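PDB 5CER: Bd0816 from Bdellovibrio bacteriovorus HD100, which probably acts as a serine-type D-Ala-D-Ala carboxypeptidase of the peptidase S13 family. Local coordinates for residues Y278-S283 with Y289-V294. The protein carries 2 engineered substitutions. Residues are numbered along the deposited sequence; the frame is centred on the assembly and turned at random.
Sequences YTLNKS and YKLSDV
L280 lays its CD2 branch against the CD1 methyl of L291, the two atoms 3.8 Å apart, and the two leucine side chains cross at about a right angle. L280 CG lies nearly as near to L291 CD1, at 3.9 Å, so that methyl sits against the branch point as well as the branch. L291 carries CG anti to the backbone N (chi1 -165°); since its CB does not face the helix directly, this torsion swings the branched end across to it. V294 adds a looser apolar touch, its CG2 4.3 Å from L280 CD2. The amide end of N281 crosses L291 at about a right angle and meets it at CB, making van der Waals contact. Of the CA atoms across the contact, those of N281 and L291 are nearest each other, 5.6 Å apart.

L291 opens the 3-10 turn 291-293 and V294 follows it, the bond from V294 N to L291 O (3.2 Å) linking the two. D293 OD2 accepts the backbone N-H of K290 (N to OD2 3.0 Å) on its anti side, 25° out of the carboxylate plane. V37 and I44 of helix 35-47 also touch L280, and T40 of that helix touches V294. This is hydrophobic packing of a helix against its own returning loop, joining helix 270-286 to the lead-in of strand 296-297, outermost of its antiparallel sheet within this chain, in a fold of the beta-lactamase clan.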
loop_
_atom_site.group_PDB
_atom_site.type_symbol
_atom_site.label_atom_id
_atom_site.label_comp_id
_atom_site.label_asym_id
_atom_site.label_seq_id
_atom_site.Cartn_x
_atom_site.Cartn_y
_atom_site.Cartn_z
ATOM N N TYR A 278 11.633 -16.217 -4.846
ATOM C CA TYR A 278 11.920 -17.616 -4.542
ATOM C C TYR A 278 12.632 -17.738 -3.190
ATOM O O TYR A 278 12.262 -18.562 -2.336
ATOM C CB TYR A 278 12.736 -18.255 -5.652
ATOM C CG TYR A 278 13.283 -19.641 -5.362
ATOM C CD1 TYR A 278 14.544 -19.781 -4.777
ATOM C CD2 TYR A 278 12.577 -20.784 -5.715
ATOM C CE1 TYR A 278 15.075 -21.007 -4.501
ATOM C CE2 TYR A 278 13.095 -22.036 -5.479
ATOM C CZ TYR A 278 14.351 -22.153 -4.844
ATOM O OH TYR A 278 14.894 -23.399 -4.537
ATOM N N THR A 279 13.636 -16.916 -2.978
ATOM C CA THR A 279 14.434 -16.987 -1.745
ATOM C C THR A 279 13.622 -16.570 -0.503
ATOM O O THR A 279 13.774 -17.163 0.557
ATOM C CB THR A 279 15.692 -16.080 -1.895
ATOM O OG1 THR A 279 16.243 -16.296 -3.194
ATOM C CG2 THR A 279 16.750 -16.300 -0.831
ATOM N N LEU A 280 12.754 -15.565 -0.675
ATOM C CA LEU A 280 11.906 -15.082 0.420
ATOM C C LEU A 280 10.916 -16.182 0.839
ATOM O O LEU A 280 10.776 -16.461 2.031
ATOM C CB LEU A 280 11.147 -13.811 0.008
ATOM C CG LEU A 280 10.037 -13.303 0.947
ATOM C CD1 LEU A 280 10.564 -13.043 2.335
ATOM C CD2 LEU A 280 9.449 -12.025 0.385
ATOM N N ASN A 281 10.288 -16.813 -0.155
ATOM C CA ASN A 281 9.425 -17.956 0.060
ATOM C C ASN A 281 10.130 -19.136 0.762
ATOM O O ASN A 281 9.562 -19.724 1.679
ATOM C CB ASN A 281 8.809 -18.427 -1.273
ATOM C CG ASN A 281 7.733 -19.476 -1.084
ATOM O OD1 ASN A 281 7.952 -20.687 -1.297
ATOM N ND2 ASN A 281 6.613 -19.057 -0.564
ATOM N N LYS A 282 11.338 -19.477 0.352
ATOM C CA LYS A 282 12.094 -20.577 0.990
ATOM C C LYS A 282 12.386 -20.273 2.419
ATOM O O LYS A 282 12.284 -21.121 3.300
ATOM C CB LYS A 282 13.460 -20.841 0.264
ATOM C CG LYS A 282 13.635 -22.172 -0.468
ATOM C CD LYS A 282 12.322 -22.659 -1.098
ATOM C CE LYS A 282 12.470 -23.916 -1.928
ATOM N NZ LYS A 282 11.148 -24.627 -2.024
ATOM N N SER A 283 12.773 -19.040 2.652
ATOM C CA SER A 283 13.076 -18.579 3.996
ATOM C C SER A 283 11.873 -18.770 4.935
ATOM O O SER A 283 11.967 -19.357 6.009
ATOM C CB SER A 283 13.522 -17.123 3.932
ATOM O OG SER A 283 14.294 -16.818 5.053
ATOM N N TYR A 289 6.225 -20.533 7.842
ATOM C CA TYR A 289 5.366 -19.474 7.326
ATOM C C TYR A 289 5.162 -19.591 5.820
ATOM O O TYR A 289 5.614 -20.530 5.163
ATOM C CB TYR A 289 5.951 -18.114 7.723
ATOM C CG TYR A 289 5.954 -17.907 9.209
ATOM C CD1 TYR A 289 4.764 -17.686 9.908
ATOM C CD2 TYR A 289 7.147 -17.945 9.939
ATOM C CE1 TYR A 289 4.762 -17.515 11.280
ATOM C CE2 TYR A 289 7.137 -17.785 11.327
ATOM C CZ TYR A 289 5.954 -17.564 11.965
ATOM O OH TYR A 289 5.970 -17.392 13.283
ATOM N N LYS A 290 4.439 -18.630 5.295
ATOM C CA LYS A 290 4.103 -18.557 3.879
ATOM C C LYS A 290 4.295 -17.154 3.382
ATOM O O LYS A 290 4.431 -16.202 4.171
ATOM C CB LYS A 290 2.624 -18.986 3.671
ATOM C CG LYS A 290 2.416 -20.484 3.816
ATOM C CD LYS A 290 0.977 -20.895 3.549
ATOM C CE LYS A 290 0.082 -20.613 4.754
ATOM N NZ LYS A 290 -1.315 -21.097 4.551
ATOM N N LEU A 291 4.293 -17.000 2.068
ATOM C CA LEU A 291 4.485 -15.683 1.466
ATOM C C LEU A 291 3.363 -14.689 1.887
ATOM O O LEU A 291 3.604 -13.482 1.994
ATOM C CB LEU A 291 4.562 -15.820 -0.059
ATOM C CG LEU A 291 5.108 -14.625 -0.833
ATOM C CD1 LEU A 291 6.557 -14.334 -0.430
ATOM C CD2 LEU A 291 4.998 -14.887 -2.315
ATOM N N SER A 292 2.161 -15.213 2.111
ATOM C CA SER A 292 1.026 -14.422 2.541
ATOM C C SER A 292 1.145 -13.867 3.956
ATOM O O SER A 292 0.297 -13.064 4.351
ATOM C CB SER A 292 -0.258 -15.251 2.427
ATOM O OG SER A 292 -0.097 -16.504 3.031
ATOM N N ASP A 293 2.121 -14.321 4.723
ATOM C CA ASP A 293 2.383 -13.743 6.028
ATOM C C ASP A 293 3.130 -12.428 6.000
ATOM O O ASP A 293 3.205 -11.741 7.024
ATOM C CB ASP A 293 3.138 -14.749 6.918
ATOM C CG ASP A 293 2.284 -15.935 7.289
ATOM O OD1 ASP A 293 1.131 -15.724 7.675
ATOM O OD2 ASP A 293 2.731 -17.101 7.173
ATOM N N VAL A 294 3.724 -12.071 4.860
ATOM C CA VAL A 294 4.379 -10.765 4.689
ATOM C C VAL A 294 3.879 -9.934 3.500
ATOM O O VAL A 294 4.094 -8.741 3.477
ATOM C CB VAL A 294 5.928 -10.910 4.662
ATOM C CG1 VAL A 294 6.431 -11.554 5.927
ATOM C CG2 VAL A 294 6.409 -11.716 3.472
#